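Local coordinates for putative carbohydrate-active enzyme (Uncultured organism, PDB 5WH8), which probably hydrolyses O-glycosidic bonds in cellulose, through a glycoside hydrolase family 5 catalytic domain that is one part of a longer multi-modular protein, at residues D221-A226 with M258-A263; T19-E24 with V29-M34; H37-F42 with D84-Y89. All coordinates share one frame; numbering follows the deposited sequence.

Contact 1: D221-A226 with M258-A263. With EDO (1,2-ethanediol), chain D.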
# COMPACT_ATOMS: atom_id res chain seq x y z
N ASP A 221 -2.33 -14.12 -15.15
CA ASP A 221 -2.96 -13.97 -16.47
C ASP A 221 -4.05 -12.88 -16.44
O ASP A 221 -4.17 -12.07 -17.36
CB ASP A 221 -3.60 -15.29 -16.94
CG ASP A 221 -2.60 -16.35 -17.37
OD1 ASP A 221 -1.44 -16.03 -17.71
OD2 ASP A 221 -3.00 -17.54 -17.37
N LYS A 222 -4.87 -12.87 -15.39
CA LYS A 222 -5.85 -11.80 -15.18
C LYS A 222 -5.18 -10.43 -15.15
O LYS A 222 -5.64 -9.46 -15.76
CB LYS A 222 -6.63 -12.02 -13.87
CG LYS A 222 -7.69 -13.11 -13.99
CD LYS A 222 -8.14 -13.71 -12.65
CE LYS A 222 -8.81 -12.70 -11.70
NZ LYS A 222 -10.07 -12.12 -12.23
N ALA A 223 -4.06 -10.35 -14.43
CA ALA A 223 -3.33 -9.09 -14.35
C ALA A 223 -2.81 -8.69 -15.72
O ALA A 223 -2.84 -7.49 -16.09
CB ALA A 223 -2.19 -9.18 -13.34
N GLN A 224 -2.34 -9.67 -16.50
CA GLN A 224 -1.81 -9.35 -17.84
C GLN A 224 -2.91 -8.82 -18.76
O GLN A 224 -2.63 -7.95 -19.61
CB GLN A 224 -1.13 -10.57 -18.48
CG GLN A 224 -0.32 -10.22 -19.73
CD GLN A 224 0.85 -9.35 -19.39
OE1 GLN A 224 1.63 -9.70 -18.50
NE2 GLN A 224 0.97 -8.20 -20.05
N VAL A 225 -4.14 -9.33 -18.64
CA VAL A 225 -5.27 -8.76 -19.38
C VAL A 225 -5.42 -7.27 -19.06
O VAL A 225 -5.54 -6.44 -19.95
CB VAL A 225 -6.62 -9.50 -19.10
CG1 VAL A 225 -7.80 -8.75 -19.76
CG2 VAL A 225 -6.55 -10.95 -19.58
N ALA A 226 -5.37 -6.92 -17.77
CA ALA A 226 -5.48 -5.51 -17.37
C ALA A 226 -4.35 -4.65 -17.91
O ALA A 226 -4.58 -3.53 -18.37
CB ALA A 226 -5.54 -5.39 -15.84
N MET A 258 7.85 -12.49 -7.93
CA MET A 258 8.83 -11.40 -7.90
C MET A 258 9.45 -11.17 -9.26
O MET A 258 9.57 -10.03 -9.68
CB MET A 258 9.92 -11.68 -6.88
CG MET A 258 9.44 -11.61 -5.46
SD MET A 258 9.58 -9.93 -4.82
CE MET A 258 8.78 -10.13 -3.20
N ASP A 259 9.79 -12.25 -9.97
CA ASP A 259 10.37 -12.11 -11.31
C ASP A 259 9.36 -11.46 -12.24
O ASP A 259 9.71 -10.60 -13.08
CB ASP A 259 10.78 -13.47 -11.87
CG ASP A 259 12.06 -13.98 -11.28
OD1 ASP A 259 12.86 -13.17 -10.78
OD2 ASP A 259 12.27 -15.21 -11.32
N TRP A 260 8.10 -11.86 -12.08
CA TRP A 260 7.01 -11.37 -12.92
C TRP A 260 6.79 -9.87 -12.69
O TRP A 260 6.65 -9.09 -13.64
CB TRP A 260 5.73 -12.19 -12.64
CG TRP A 260 4.48 -11.77 -13.42
CD1 TRP A 260 4.07 -12.25 -14.63
CD2 TRP A 260 3.50 -10.82 -13.01
NE1 TRP A 260 2.88 -11.65 -15.00
CE2 TRP A 260 2.51 -10.77 -14.01
CE3 TRP A 260 3.35 -10.02 -11.87
CZ2 TRP A 260 1.41 -9.91 -13.94
CZ3 TRP A 260 2.26 -9.16 -11.80
CH2 TRP A 260 1.29 -9.13 -12.82
N MET A 261 6.78 -9.46 -11.42
CA MET A 261 6.62 -8.04 -11.10
C MET A 261 7.83 -7.21 -11.58
O MET A 261 7.66 -6.12 -12.09
CB MET A 261 6.44 -7.82 -9.59
CG MET A 261 5.08 -8.29 -9.05
SD MET A 261 4.79 -7.85 -7.31
CE MET A 261 5.89 -8.97 -6.44
N ASP A 262 9.03 -7.73 -11.38
CA ASP A 262 10.23 -7.02 -11.80
C ASP A 262 10.22 -6.76 -13.31
O ASP A 262 10.61 -5.68 -13.74
CB ASP A 262 11.50 -7.80 -11.42
CG ASP A 262 11.75 -7.84 -9.92
OD1 ASP A 262 11.07 -7.11 -9.17
OD2 ASP A 262 12.66 -8.60 -9.50
N ALA A 263 9.77 -7.74 -14.09
CA ALA A 263 9.78 -7.60 -15.55
C ALA A 263 8.82 -6.53 -16.02
O ALA A 263 9.02 -5.95 -17.09
CB ALA A 263 9.44 -8.93 -16.20
C1 EDO D . 13.89 -7.71 -6.12
O1 EDO D . 14.27 -7.44 -7.49
C2 EDO D . 12.40 -8.04 -6.06
O2 EDO D . 11.63 -6.97 -6.61
O HOH W 1 1.66 -12.45 -17.57
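Trp260 reaches from helix 251-263 to Ala223 and Gln224 on helix 217-228, bridging two of the outer helices of a TIM barrel. These are the helices that follow barrel strands 204-211 and 233-239, so the pair are neighbours in the ring of helices wrapped round the parallel strands. They stand well apart, with Gln224 and Trp260 10.3 Å from CA to CA, and the Trp260 indole spans the gap. It does so because its CG is anti to the backbone N (chi1 179°), which carries the ring across toward helix 217-228. Its six-membered part ends against Ala223, whose methyl CB lies 3.5 Å from CH2 of Trp260, approaching the ring at a slant. Beneath this pair lies the barrel wall, since both Ala223 and Trp260 also touch Leu208.

Toward the surface the contact turns polar. Gln224 also has its CG anti to the backbone N but bends at chi2 (66°), and this brings the amide round toward the pyrrole part of the indole, the two planes 75° apart. OE1 of Gln224 stays 4.2 Å from NE1 of Trp260, and a water makes the link. The amide has further partners: OE1 accepts from Arg264 NE, and NE2 donates to Asn228. Arg264 in turn makes a cation-pi contact with Trp260, so it touches both the amide and the indole. On the far side of helix 251-263, Asp262 grips an ethanediol, probably from the crystallisation liquor, with both carboxylate oxygens. The bridging water sits in the indole plane at its edge, accepting from NE1 of Trp260 at 3.0 Å and donating to OE1 of Gln224 at 2.9 Å.

Contact 2: T19-E24 with V29-M34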
# COMPACT_ATOMS: atom_id res chain seq x y z
N THR A 19 0.67 2.53 -18.43
CA THR A 19 0.66 1.45 -17.45
C THR A 19 1.76 1.57 -16.41
O THR A 19 1.90 0.67 -15.56
CB THR A 19 0.85 0.09 -18.11
OG1 THR A 19 2.12 0.06 -18.78
CG2 THR A 19 -0.29 -0.19 -19.09
N GLN A 20 2.52 2.67 -16.44
CA GLN A 20 3.72 2.80 -15.62
C GLN A 20 3.69 3.99 -14.68
O GLN A 20 3.39 5.11 -15.08
CB GLN A 20 4.95 2.92 -16.52
CG GLN A 20 6.26 2.98 -15.75
CD GLN A 20 6.57 1.66 -15.06
OE1 GLN A 20 6.61 0.61 -15.71
NE2 GLN A 20 6.74 1.69 -13.73
N MET A 21 4.06 3.73 -13.43
CA MET A 21 4.31 4.80 -12.47
C MET A 21 5.71 5.37 -12.74
O MET A 21 6.68 4.62 -12.89
CB MET A 21 4.17 4.25 -11.04
CG MET A 21 4.25 5.32 -9.94
SD MET A 21 3.95 4.66 -8.28
CE MET A 21 5.45 3.69 -8.01
N VAL A 22 5.81 6.70 -12.84
CA VAL A 22 7.07 7.39 -13.15
C VAL A 22 7.44 8.44 -12.11
O VAL A 22 6.58 8.94 -11.38
CB VAL A 22 7.00 8.07 -14.55
CG1 VAL A 22 6.83 7.04 -15.64
CG2 VAL A 22 5.88 9.09 -14.63
N SER A 23 8.73 8.78 -12.05
CA SER A 23 9.23 9.81 -11.15
C SER A 23 8.94 11.22 -11.66
O SER A 23 8.36 11.42 -12.73
CB SER A 23 10.73 9.63 -10.99
OG SER A 23 11.34 9.94 -12.23
N GLU A 24 9.35 12.21 -10.87
CA GLU A 24 9.13 13.61 -11.19
C GLU A 24 9.91 14.00 -12.45
O GLU A 24 9.57 15.00 -13.09
CB GLU A 24 9.51 14.48 -9.99
CG GLU A 24 9.10 15.94 -10.12
CD GLU A 24 9.20 16.75 -8.83
OE1 GLU A 24 9.00 16.21 -7.71
OE2 GLU A 24 9.51 17.96 -8.93
N VAL A 29 9.57 3.87 -12.28
CA VAL A 29 9.96 3.58 -10.89
C VAL A 29 9.24 2.33 -10.43
O VAL A 29 8.05 2.21 -10.68
CB VAL A 29 9.59 4.76 -9.93
CG1 VAL A 29 9.77 4.39 -8.45
CG2 VAL A 29 10.41 5.99 -10.25
N GLN A 30 9.97 1.43 -9.77
CA GLN A 30 9.39 0.29 -9.02
C GLN A 30 9.80 0.47 -7.55
O GLN A 30 10.99 0.45 -7.23
CB GLN A 30 9.90 -1.05 -9.56
CG GLN A 30 9.44 -2.25 -8.71
CD GLN A 30 10.11 -3.55 -9.05
OE1 GLN A 30 11.31 -3.60 -9.34
NE2 GLN A 30 9.35 -4.63 -8.98
N LEU A 31 8.81 0.62 -6.67
CA LEU A 31 9.03 0.75 -5.22
C LEU A 31 8.80 -0.59 -4.54
O LEU A 31 7.97 -1.36 -4.98
CB LEU A 31 8.08 1.78 -4.62
CG LEU A 31 8.08 3.20 -5.20
CD1 LEU A 31 6.97 4.05 -4.59
CD2 LEU A 31 9.48 3.87 -5.05
N ARG A 32 9.53 -0.82 -3.44
CA ARG A 32 9.42 -2.04 -2.65
C ARG A 32 9.32 -1.68 -1.18
O ARG A 32 10.13 -0.90 -0.68
CB ARG A 32 10.65 -2.95 -2.88
CG ARG A 32 10.95 -3.18 -4.38
CD ARG A 32 12.26 -3.98 -4.59
NE ARG A 32 13.39 -3.29 -3.97
CZ ARG A 32 14.62 -3.19 -4.48
NH1 ARG A 32 14.94 -3.77 -5.65
NH2 ARG A 32 15.54 -2.53 -3.81
N GLY A 33 8.34 -2.23 -0.46
CA GLY A 33 8.27 -1.92 0.96
C GLY A 33 7.39 -2.85 1.78
O GLY A 33 7.13 -4.01 1.41
N MET A 34 6.90 -2.31 2.91
CA MET A 34 6.18 -3.08 3.93
C MET A 34 4.86 -2.43 4.29
O MET A 34 4.73 -1.20 4.26
CB MET A 34 7.00 -3.21 5.22
CG MET A 34 8.29 -4.00 5.08
SD MET A 34 8.04 -5.75 4.66
CE MET A 34 7.12 -6.38 6.07
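The flat group that meets the other segment here is the Gln20 amide, which lies close to the backbone of Val29. In the amide plane, only 5° out of it, lies the carbonyl oxygen of Met21, which accepts from Gln20 NE2 at 3.0 Å. That same oxygen takes the backbone bond joining the two segments, from Val29 N at 3.0 Å and nearly straight (161°). Two donors thus converge on Met21 O. The bend at chi2 of Gln20 (67°) folds the amide back to reach it, leaving NE2 of Gln20 3.4 Å from Val29 O; NE2 also makes a weak hydrogen bond to Lys265 O.

Beside this polar knot the packing is apolar. Met21 runs out extended and turns only at chi3, so that its CE methyl meets CD1 of Leu31 at 3.8 Å, the two side chains crossing at about a right angle. Val29 presents CG2 to Ser23, 3.7 Å from its CB; Ser23 also touches Cys316, the disulfide partner of Cys25. Strand 20-22 pairs with strand 15-17 in a small antiparallel hairpin, and the chain then enters the first barrel strand, 32-36: an N-terminal hairpin packed beside the entry to a TIM barrel.

Contact 3: H37-F42 with D84-Y89. With EDO (1,2-ethanediol), chain J; EDO (1,2-ethanediol), chain M.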
# COMPACT_ATOMS: atom_id res chain seq x y z
N HIS A 37 0.27 -4.08 9.94
CA HIS A 37 -0.91 -4.90 10.23
C HIS A 37 -1.96 -3.90 10.78
O HIS A 37 -1.83 -2.69 10.55
CB HIS A 37 -0.52 -6.01 11.24
CG HIS A 37 -1.40 -7.22 11.25
ND1 HIS A 37 -2.72 -7.19 11.66
CD2 HIS A 37 -1.12 -8.52 10.99
CE1 HIS A 37 -3.23 -8.42 11.61
NE2 HIS A 37 -2.28 -9.24 11.20
N GLY A 38 -2.99 -4.35 11.48
CA GLY A 38 -3.94 -3.41 12.06
C GLY A 38 -3.28 -2.42 13.01
O GLY A 38 -2.61 -2.83 13.95
N LEU A 39 -3.44 -1.12 12.78
CA LEU A 39 -2.76 -0.12 13.62
C LEU A 39 -3.21 -0.18 15.09
O LEU A 39 -2.38 -0.05 16.00
CB LEU A 39 -2.98 1.29 13.06
CG LEU A 39 -2.43 1.49 11.64
CD1 LEU A 39 -2.93 2.77 11.03
CD2 LEU A 39 -0.88 1.45 11.61
N ALA A 40 -4.50 -0.40 15.33
CA ALA A 40 -5.02 -0.49 16.69
C ALA A 40 -4.57 -1.76 17.41
O ALA A 40 -4.65 -1.89 18.64
CB ALA A 40 -6.55 -0.42 16.67
N TRP A 41 -4.05 -2.72 16.64
CA TRP A 41 -3.68 -4.00 17.19
C TRP A 41 -2.18 -4.12 17.53
O TRP A 41 -1.81 -4.87 18.45
CB TRP A 41 -4.06 -5.10 16.20
CG TRP A 41 -5.52 -5.15 15.88
CD1 TRP A 41 -6.55 -4.63 16.63
CD2 TRP A 41 -6.12 -5.74 14.73
NE1 TRP A 41 -7.75 -4.88 16.01
CE2 TRP A 41 -7.51 -5.54 14.83
CE3 TRP A 41 -5.61 -6.39 13.59
CZ2 TRP A 41 -8.40 -5.99 13.86
CZ3 TRP A 41 -6.50 -6.83 12.63
CH2 TRP A 41 -7.88 -6.64 12.77
N PHE A 42 -1.33 -3.40 16.79
CA PHE A 42 0.13 -3.45 16.99
C PHE A 42 0.76 -2.06 17.06
O PHE A 42 1.79 -1.80 16.44
CB PHE A 42 0.80 -4.26 15.86
CG PHE A 42 0.31 -5.66 15.80
CD1 PHE A 42 0.87 -6.63 16.61
CD2 PHE A 42 -0.76 -6.01 14.99
CE1 PHE A 42 0.39 -7.91 16.60
CE2 PHE A 42 -1.24 -7.28 14.98
CZ PHE A 42 -0.68 -8.24 15.79
N ASP A 84 -11.48 11.58 14.69
CA ASP A 84 -10.57 12.70 14.45
C ASP A 84 -9.21 12.49 15.11
O ASP A 84 -8.18 12.93 14.58
CB ASP A 84 -11.19 14.02 14.93
CG ASP A 84 -12.30 14.50 14.02
OD1 ASP A 84 -11.97 14.95 12.89
OD2 ASP A 84 -13.49 14.45 14.42
N ASP A 85 -9.18 11.82 16.26
CA ASP A 85 -7.89 11.48 16.86
C ASP A 85 -7.14 10.39 16.07
O ASP A 85 -5.92 10.37 16.04
CB ASP A 85 -8.06 11.02 18.30
CG ASP A 85 -8.46 12.15 19.22
OD1 ASP A 85 -7.99 13.29 19.01
OD2 ASP A 85 -9.24 11.89 20.16
N TYR A 86 -7.88 9.47 15.46
CA TYR A 86 -7.27 8.46 14.60
C TYR A 86 -6.63 9.20 13.42
O TYR A 86 -5.50 8.89 13.01
CB TYR A 86 -8.34 7.44 14.16
CG TYR A 86 -7.88 6.05 13.81
CD1 TYR A 86 -6.71 5.84 13.08
CD2 TYR A 86 -8.63 4.94 14.17
CE1 TYR A 86 -6.29 4.57 12.73
CE2 TYR A 86 -8.20 3.64 13.82
CZ TYR A 86 -7.04 3.48 13.09
OH TYR A 86 -6.60 2.21 12.72
N ASN A 87 -7.32 10.22 12.89
CA ASN A 87 -6.74 11.09 11.86
C ASN A 87 -5.40 11.68 12.30
O ASN A 87 -4.43 11.73 11.53
CB ASN A 87 -7.70 12.25 11.49
CG ASN A 87 -8.90 11.82 10.68
OD1 ASN A 87 -9.04 10.66 10.32
ND2 ASN A 87 -9.79 12.78 10.38
N ALA A 88 -5.33 12.14 13.55
CA ALA A 88 -4.12 12.79 14.04
C ALA A 88 -2.96 11.79 14.16
O ALA A 88 -1.80 12.11 13.85
CB ALA A 88 -4.40 13.45 15.39
N TYR A 89 -3.28 10.57 14.57
CA TYR A 89 -2.31 9.49 14.63
C TYR A 89 -1.74 9.15 13.25
O TYR A 89 -0.53 8.93 13.09
CB TYR A 89 -2.99 8.26 15.25
CG TYR A 89 -2.18 6.99 15.22
CD1 TYR A 89 -1.25 6.72 16.20
CD2 TYR A 89 -2.37 6.04 14.23
CE1 TYR A 89 -0.52 5.56 16.20
CE2 TYR A 89 -1.64 4.87 14.21
CZ TYR A 89 -0.72 4.64 15.20
OH TYR A 89 0.01 3.48 15.20
C1 EDO J . -8.97 16.36 12.32
O1 EDO J . -9.58 15.17 11.80
C2 EDO J . -7.55 16.11 12.80
O2 EDO J . -7.57 15.37 14.03
C1 EDO M . -3.94 -11.50 8.96
O1 EDO M . -2.53 -11.77 9.01
C2 EDO M . -4.74 -12.13 10.12
O2 EDO M . -4.05 -12.06 11.38
O HOH W 2 -5.69 -0.12 11.44
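The loop that leaves the first strand of the barrel, 32-36, packs through Leu39 on two tyrosines of helix 83-100. Leu39 points at the helix and touches with its CB and one methyl. CB lies 3.8 Å from OH of Tyr86 and 4.0 Å from CE2 of Tyr89, while CD1 comes to the edge of the Tyr86 ring, near its plane, 4.2 Å from CE1. Against Tyr89 the approach is oblique. Both tyrosines, one helical turn apart, have CG anti to the backbone N (chi1 -154° for Tyr86 and 172° for Tyr89), which swings their rings off the helix toward the loop. Trp80 meets each of them edge-to-face, and Ile67 on the second barrel strand touches both Leu39 and Tyr86.

A water supplies the polar link, 2.8 Å from Leu39 N, whose proton it accepts, and hydrogen-bonded to the Tyr86 hydroxyl as well. In this TIM barrel the loop lies at the C-terminal ends of the strands, the end where family 5 glycosidases have their active site. The loop turns tightly: Gly38 O accepts from both Trp41 N and Phe42 N. His37, just ahead of the turn, is fixed by its own neighbour, because Gly38 N donates to ND1 in the plane of the imidazole at 2.9 Å. Phe42 lies over the rim of one face of that ring, CE2 3.6 Å above its plane, and Trp41 CZ3 lies at the edge. NE2 of His37 is hydrogen-bonded to Glu278 OE2 and makes a weak bond to an ethanediol, probably another crystallisation additive, which Glu278 and Trp271 also hold. A second such ethanediol sits on helix 83-100, its O1 donating to Asp84 OD1 and accepting from Asn87 ND2.

How the contacts relate
Contacts 1 and 2 meet toward the end of the barrel where the strands begin, their centres about 15 Å apart: Asp262 OD1 of contact 1 lies 3.0 Å from Gln30 NE2 of contact 2, a probable hydrogen bond that ties a late helix to the run into the first strand. Contact 3 adjoins contact 2 in sequence, yet their centres are about 26 Å apart, on opposite sides of the chain's centre, contact 2 at the run into strand 32-36 and contact 3 beyond its end. Contacts 1 and 3 are about 33 Å apart between centres. Contact 3 is at the barrel end where the family's active site lies. A pentaethylene glycol, probably from the crystallisation liquor, lies about 4 Å from the side chain of Tyr89.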